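Local coordinates for type IV secretion system protein VirB11 (Brucella suis, PDB 2GZA) that hydrolyses ATP as the hexameric VirB11 ATPase of the type IV secretion system, a member of the GSP E family, at the interface of chains A and B. Coordinates in Å, arbitrary orientation; residue numbers count along the deposited sequence, not the author numbering. Chains: chain A/B, Type IV secretion system protein VirB11.

The three contacts lie along one interface between neighbouring subunits of the VirB11 hexamer. Measured between C-alpha centres, contacts 1 and 3 are about 16 Å apart. By the same measure contact 2 lies about 26 Å from contact 1 and about 29 Å from contact 3. Contacts 1 and 3 share helix 188-196 of chain B, which begins at the end of the P-loop, so both touch its nucleotide-binding part. Contact 2 uses helix 311-321 of chain A and helices 289-300 and 311-321 of chain B. Contact 1 is mainly apolar, the others largely polar. The interface is not an exact two-fold, as fits a ring.

Contact 1: the interface of chains A and B. Residues chain A 129, 137-138; chain B 164-165, 168, 191, 195, 340.
A:Phe138 inserts its ring between helix 164-173 and strand 339-345 of chain B. It is the tightly packed part of this subunit interface. B:Met165 lays its CB over one face of the ring, 3.9 Å from the centroid. The opposite face is covered near its rim by CD2 of A:Phe137 from the same chain. B:Ile340 reaches the CE2 side of the A:Phe138 ring with CD1, at 3.6 Å. CB of B:Tyr164 and CD1 of B:Leu168 close in on this side too.

The A:Phe138 CG stands beside its backbone N (chi1 -54°), and this points the ring at the helix. A:Phe137 takes the other course, with CG opposite its backbone N (chi1 -160°). Its ring crosses B:Ile340 at about a right angle, and CE2 lies 3.4 Å from B:Ile340 CG1. The two neighbouring rings thus hold the isoleucine side chain from different directions.

The branch end of A:Leu129 is looser, with CD2 4.2 Å from CD2 of B:Leu195. Its carbonyl O, however, touches SD of B:Met165. CD1 of B:Leu191 is likewise 4.2 Å from CE2 of A:Phe137.

The hydrated side lies at the backbone of A:Phe137. Its carbonyl O accepts a nearly straight hydrogen bond, 3.3 Å long, from N of B:Ile340. A water also bridges this oxygen, at 2.7 Å, to the carbonyl O of B:Ile340.

Contact 2: the interface of chains A and B. Residues chain A 313, 316-317, 320, 353; chain B 290, 294, 315.
Helix 311-321 of chain A meets helix 289-300 of chain B, with helix 311-321 of chain B behind it, supplying B:Arg315. A:Leu353, just after helix 347-352, joins them. Across this subunit interface A:Arg316 forms a salt bridge with B:Glu290. Its NH1 donates a bent hydrogen bond to the carboxylate OE2, 2.6 Å away. OE2 lies almost in the guanidinium plane. The arginine meets OE2 on the anti side, well out of the carboxylate plane, and the two flat groups are turned 73° apart. B:Glu290 runs out extended, with CG opposite its backbone N (chi1 174°).

B:Glu294 is a second acidic neighbour. Its OE2 lies 3.7 Å from NH1 of A:Arg316, a longer salt bridge. B:Arg315 NH1 pairs weakly with the same OE2 from within chain B. This carboxylate sits between two arginines, one from each chain, and probably helps hold both in place.

A:Leu317 approaches B:Glu294 from the opposite direction and packs on its CG methylene. The carbonyl O of A:Leu353, the last modelled residue and incomplete, lies too close to OE1 of B:Glu290 for two acceptors, so this approach is doubtful. CD2 of A:Leu320 comes 3.9 Å from the carboxylate carbon CD of B:Glu290.

Contact 3: the interface of chains A and B. Residues chain A 122-123; chain B 190, 193, 213.
B:Glu213 turns its CG beside its own backbone N (chi1 -73°) and is extended beyond CG, which carries its carboxylate across to the backbone of A:Ser123. The serine hydroxyl OG points opposite its own backbone N (chi1 171°), towards B:Thr190 and away from the glutamate.

The main bond of the patch joins side chain to backbone. N of A:Ser123 donates to OE2 of B:Glu213 at 2.6 Å. The bond is nearly straight. OE2 is approached on its anti side, 24° out of the carboxylate plane. OE2 lies near CA of A:Pro122 as well, so the carboxylate faces the Pro-Ser peptide. It reads a backbone N-H here, and the serine side chain takes no part in that bond.

B:Lys193 comes from another direction. Its NZ makes a weak hydrogen bond of 3.4 Å to the carbonyl O of A:Ser123. The N-H and the C=O of one residue are thus both met by chain B, though unequally. OG of A:Ser123 stands 3.6 Å from OG1 of B:Thr190, a loose approach.

This is a small polar patch of the interface between neighbouring subunits of the hexamer, beside the nucleotide-binding helix of chain B. It hides 89 Å² of protein surface. In the fold, A:Pro122 and A:Ser123 lie in the loop that follows strand 116-120 and leads towards helix 129-134. B:Thr190 and B:Lys193 belong to helix 188-196, which begins at the end of the P-loop, and B:Glu213 is in the loop after strand 205-209.

Contact 1: the interface of chains A and B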
loop_
_atom_site.group_PDB
_atom_site.type_symbol
_atom_site.label_atom_id
_atom_site.label_comp_id
_atom_site.label_asym_id
_atom_site.label_seq_id
_atom_site.Cartn_x
_atom_site.Cartn_y
_atom_site.Cartn_z
ATOM N N LEU A 129 -3.473 47.103 -9.056
ATOM C CA LEU A 129 -4.751 46.816 -8.414
ATOM C C LEU A 129 -5.729 47.969 -8.625
ATOM O O LEU A 129 -6.930 47.742 -8.734
ATOM C CB LEU A 129 -4.598 46.534 -6.920
ATOM C CG LEU A 129 -4.038 45.211 -6.385
ATOM C CD1 LEU A 129 -3.972 45.283 -4.867
ATOM C CD2 LEU A 129 -4.864 44.017 -6.823
ATOM N N PHE A 137 -13.279 45.115 -11.608
ATOM C CA PHE A 137 -12.754 43.788 -11.320
ATOM C C PHE A 137 -13.196 43.230 -9.959
ATOM O O PHE A 137 -13.168 42.006 -9.732
ATOM C CB PHE A 137 -11.233 43.843 -11.398
ATOM C CG PHE A 137 -10.589 42.517 -11.592
ATOM C CD1 PHE A 137 -10.732 41.835 -12.801
ATOM C CD2 PHE A 137 -9.819 41.949 -10.575
ATOM C CE1 PHE A 137 -10.125 40.599 -12.989
ATOM C CE2 PHE A 137 -9.204 40.720 -10.753
ATOM C CZ PHE A 137 -9.357 40.035 -11.956
ATOM N N PHE A 138 -13.586 44.126 -9.055
ATOM C CA PHE A 138 -13.986 43.728 -7.709
ATOM C C PHE A 138 -15.487 43.877 -7.456
ATOM O O PHE A 138 -15.936 43.786 -6.319
ATOM C CB PHE A 138 -13.194 44.518 -6.675
ATOM C CG PHE A 138 -11.722 44.435 -6.861
ATOM C CD1 PHE A 138 -11.021 45.515 -7.374
ATOM C CD2 PHE A 138 -11.032 43.272 -6.535
ATOM C CE1 PHE A 138 -9.652 45.449 -7.551
ATOM C CE2 PHE A 138 -9.664 43.190 -6.710
ATOM C CZ PHE A 138 -8.973 44.281 -7.218
ATOM N N TYR B 164 -12.399 44.215 -1.387
ATOM C CA TYR B 164 -11.504 43.167 -1.850
ATOM C C TYR B 164 -10.159 43.675 -2.370
ATOM O O TYR B 164 -9.142 42.992 -2.218
ATOM C CB TYR B 164 -12.197 42.315 -2.909
ATOM C CG TYR B 164 -13.398 41.573 -2.376
ATOM C CD1 TYR B 164 -14.681 42.079 -2.555
ATOM C CD2 TYR B 164 -13.252 40.376 -1.685
ATOM C CE1 TYR B 164 -15.786 41.406 -2.060
ATOM C CE2 TYR B 164 -14.349 39.693 -1.190
ATOM C CZ TYR B 164 -15.611 40.215 -1.380
ATOM O OH TYR B 164 -16.707 39.543 -0.896
ATOM N N MET B 165 -10.153 44.871 -2.961
ATOM C CA MET B 165 -8.904 45.489 -3.382
ATOM C C MET B 165 -7.973 45.740 -2.195
ATOM O O MET B 165 -6.812 45.349 -2.238
ATOM C CB MET B 165 -9.132 46.778 -4.171
ATOM C CG MET B 165 -7.845 47.295 -4.840
ATOM S SD MET B 165 -7.930 48.976 -5.484
ATOM C CE MET B 165 -7.925 49.928 -3.971
ATOM N N LEU B 168 -6.644 42.446 -0.692
ATOM C CA LEU B 168 -5.543 41.837 -1.424
ATOM C C LEU B 168 -4.236 42.583 -1.216
ATOM O O LEU B 168 -3.193 41.953 -1.048
ATOM C CB LEU B 168 -5.871 41.722 -2.912
ATOM C CG LEU B 168 -6.949 40.709 -3.289
ATOM C CD1 LEU B 168 -7.214 40.775 -4.790
ATOM C CD2 LEU B 168 -6.574 39.297 -2.857
ATOM N N LEU B 191 -2.971 39.078 -12.693
ATOM C CA LEU B 191 -3.332 39.383 -11.310
ATOM C C LEU B 191 -2.158 39.126 -10.373
ATOM O O LEU B 191 -1.882 39.930 -9.485
ATOM C CB LEU B 191 -4.577 38.609 -10.860
ATOM C CG LEU B 191 -5.096 38.853 -9.431
ATOM C CD1 LEU B 191 -5.377 40.331 -9.160
ATOM C CD2 LEU B 191 -6.328 38.018 -9.124
ATOM N N LEU B 195 -0.438 41.755 -7.909
ATOM C CA LEU B 195 -0.213 41.499 -6.490
ATOM C C LEU B 195 1.252 41.646 -6.098
ATOM O O LEU B 195 1.561 42.071 -4.986
ATOM C CB LEU B 195 -0.736 40.112 -6.094
ATOM C CG LEU B 195 -2.245 39.879 -6.133
ATOM C CD1 LEU B 195 -2.550 38.407 -5.979
ATOM C CD2 LEU B 195 -2.964 40.678 -5.063
ATOM N N ILE B 340 -13.202 38.800 -10.348
ATOM C CA ILE B 340 -12.991 37.872 -9.240
ATOM C C ILE B 340 -14.342 37.327 -8.788
ATOM O O ILE B 340 -15.252 38.104 -8.510
ATOM C CB ILE B 340 -12.234 38.561 -8.068
ATOM C CG1 ILE B 340 -10.784 38.838 -8.468
ATOM C CG2 ILE B 340 -12.288 37.720 -6.794
ATOM C CD1 ILE B 340 -10.007 39.728 -7.508
HETATM O O HOH W 1 -15.471 40.849 -8.783
#

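Contact 2: the interface of chains A and B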
loop_
_atom_site.group_PDB
_atom_site.type_symbol
_atom_site.label_atom_id
_atom_site.label_comp_id
_atom_site.label_asym_id
_atom_site.label_seq_id
_atom_site.Cartn_x
_atom_site.Cartn_y
_atom_site.Cartn_z
ATOM N N ILE A 313 -13.770 10.716 -0.628
ATOM C CA ILE A 313 -13.159 11.837 -1.337
ATOM C C ILE A 313 -13.379 11.719 -2.847
ATOM O O ILE A 313 -13.658 12.717 -3.534
ATOM C CB ILE A 313 -11.651 11.956 -0.995
ATOM C CG1 ILE A 313 -11.450 12.263 0.500
ATOM C CG2 ILE A 313 -10.957 12.994 -1.894
ATOM C CD1 ILE A 313 -12.259 13.459 1.047
ATOM N N ARG A 316 -16.885 12.621 -3.477
ATOM C CA ARG A 316 -17.035 14.060 -3.352
ATOM C C ARG A 316 -16.495 14.796 -4.587
ATOM O O ARG A 316 -17.067 15.800 -5.030
ATOM C CB ARG A 316 -16.352 14.557 -2.092
ATOM C CG ARG A 316 -16.655 16.001 -1.793
ATOM C CD ARG A 316 -15.384 16.783 -1.746
ATOM N NE ARG A 316 -14.814 16.816 -0.409
ATOM C CZ ARG A 316 -14.570 17.940 0.253
ATOM N NH1 ARG A 316 -14.846 19.114 -0.298
ATOM N NH2 ARG A 316 -14.046 17.895 1.467
ATOM N N LEU A 317 -15.397 14.293 -5.139
ATOM C CA LEU A 317 -14.833 14.850 -6.359
ATOM C C LEU A 317 -15.762 14.723 -7.542
ATOM O O LEU A 317 -15.878 15.651 -8.345
ATOM C CB LEU A 317 -13.502 14.190 -6.704
ATOM C CG LEU A 317 -12.245 15.016 -6.477
ATOM C CD1 LEU A 317 -12.440 16.439 -7.018
ATOM C CD2 LEU A 317 -11.903 15.038 -5.006
ATOM N N LEU A 320 -18.518 17.283 -7.251
ATOM C CA LEU A 320 -18.045 18.645 -7.472
ATOM C C LEU A 320 -17.862 18.930 -8.944
ATOM O O LEU A 320 -17.945 20.072 -9.374
ATOM C CB LEU A 320 -16.720 18.882 -6.758
ATOM C CG LEU A 320 -16.766 19.212 -5.268
ATOM C CD1 LEU A 320 -15.355 19.155 -4.691
ATOM C CD2 LEU A 320 -17.409 20.573 -5.005
ATOM N N LEU A 353 -21.195 21.121 -0.569
ATOM C CA LEU A 353 -19.969 20.321 -0.605
ATOM C C LEU A 353 -18.970 20.878 -1.611
ATOM O O LEU A 353 -18.321 21.891 -1.355
ATOM C CB LEU A 353 -20.280 18.851 -0.901
ATOM N N GLU B 290 -12.531 26.026 -3.755
ATOM C CA GLU B 290 -12.494 24.672 -3.200
ATOM C C GLU B 290 -11.801 23.697 -4.152
ATOM O O GLU B 290 -11.026 22.842 -3.712
ATOM C CB GLU B 290 -13.902 24.182 -2.859
ATOM C CG GLU B 290 -13.960 22.725 -2.407
ATOM C CD GLU B 290 -15.373 22.238 -2.184
ATOM O OE1 GLU B 290 -16.308 23.071 -2.200
ATOM O OE2 GLU B 290 -15.551 21.016 -1.986
ATOM N N GLU B 294 -8.624 21.151 -3.840
ATOM C CA GLU B 294 -8.889 19.823 -4.366
ATOM C C GLU B 294 -7.805 19.414 -5.352
ATOM O O GLU B 294 -7.276 18.306 -5.252
ATOM C CB GLU B 294 -10.264 19.797 -5.010
ATOM C CG GLU B 294 -10.959 18.502 -4.852
ATOM C CD GLU B 294 -11.462 18.242 -3.438
ATOM O OE1 GLU B 294 -11.193 17.144 -2.908
ATOM O OE2 GLU B 294 -12.138 19.115 -2.859
ATOM N N ARG B 315 -4.746 17.684 3.016
ATOM C CA ARG B 315 -5.733 18.755 3.110
ATOM C C ARG B 315 -5.472 19.663 4.303
ATOM O O ARG B 315 -5.696 20.877 4.233
ATOM C CB ARG B 315 -7.156 18.193 3.179
ATOM C CG ARG B 315 -7.657 17.600 1.869
ATOM C CD ARG B 315 -7.533 18.577 0.690
ATOM N NE ARG B 315 -8.399 19.736 0.855
ATOM C CZ ARG B 315 -9.614 19.860 0.331
ATOM N NH1 ARG B 315 -10.136 18.904 -0.431
ATOM N NH2 ARG B 315 -10.305 20.958 0.565
#

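Contact 3: the interface of chains A and B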
loop_
_atom_site.group_PDB
_atom_site.type_symbol
_atom_site.label_atom_id
_atom_site.label_comp_id
_atom_site.label_asym_id
_atom_site.label_seq_id
_atom_site.Cartn_x
_atom_site.Cartn_y
_atom_site.Cartn_z
ATOM N N PRO A 122 3.177 34.119 -24.595
ATOM C CA PRO A 122 3.349 34.643 -23.235
ATOM C C PRO A 122 2.520 35.897 -22.937
ATOM O O PRO A 122 2.260 36.715 -23.822
ATOM C CB PRO A 122 4.845 34.961 -23.158
ATOM C CG PRO A 122 5.281 35.099 -24.571
ATOM C CD PRO A 122 4.442 34.128 -25.342
ATOM N N SER A 123 2.126 36.032 -21.680
ATOM C CA SER A 123 1.256 37.105 -21.233
ATOM C C SER A 123 2.075 38.292 -20.729
ATOM O O SER A 123 2.919 38.138 -19.841
ATOM C CB SER A 123 0.332 36.573 -20.132
ATOM O OG SER A 123 -0.393 37.610 -19.504
ATOM N N THR B 190 -1.526 37.836 -14.784
ATOM C CA THR B 190 -1.652 39.284 -14.727
ATOM C C THR B 190 -2.004 39.747 -13.320
ATOM O O THR B 190 -1.392 40.686 -12.809
ATOM C CB THR B 190 -2.690 39.803 -15.739
ATOM O OG1 THR B 190 -2.448 39.206 -17.014
ATOM C CG2 THR B 190 -2.606 41.310 -15.875
ATOM N N LYS B 193 0.946 39.280 -11.102
ATOM C CA LYS B 193 1.825 40.430 -11.329
ATOM C C LYS B 193 1.336 41.707 -10.649
ATOM O O LYS B 193 2.148 42.474 -10.127
ATOM C CB LYS B 193 2.039 40.685 -12.821
ATOM C CG LYS B 193 2.947 39.663 -13.487
ATOM C CD LYS B 193 3.580 40.213 -14.764
ATOM C CE LYS B 193 2.597 40.243 -15.924
ATOM N NZ LYS B 193 3.282 40.360 -17.241
ATOM N N GLU B 213 7.896 35.696 -17.526
ATOM C CA GLU B 213 6.718 36.556 -17.511
ATOM C C GLU B 213 6.673 37.433 -16.276
ATOM O O GLU B 213 6.172 38.557 -16.330
ATOM C CB GLU B 213 5.438 35.726 -17.572
ATOM C CG GLU B 213 5.138 35.103 -18.913
ATOM C CD GLU B 213 3.852 34.293 -18.902
ATOM O OE1 GLU B 213 3.585 33.594 -17.895
ATOM O OE2 GLU B 213 3.115 34.351 -19.910
#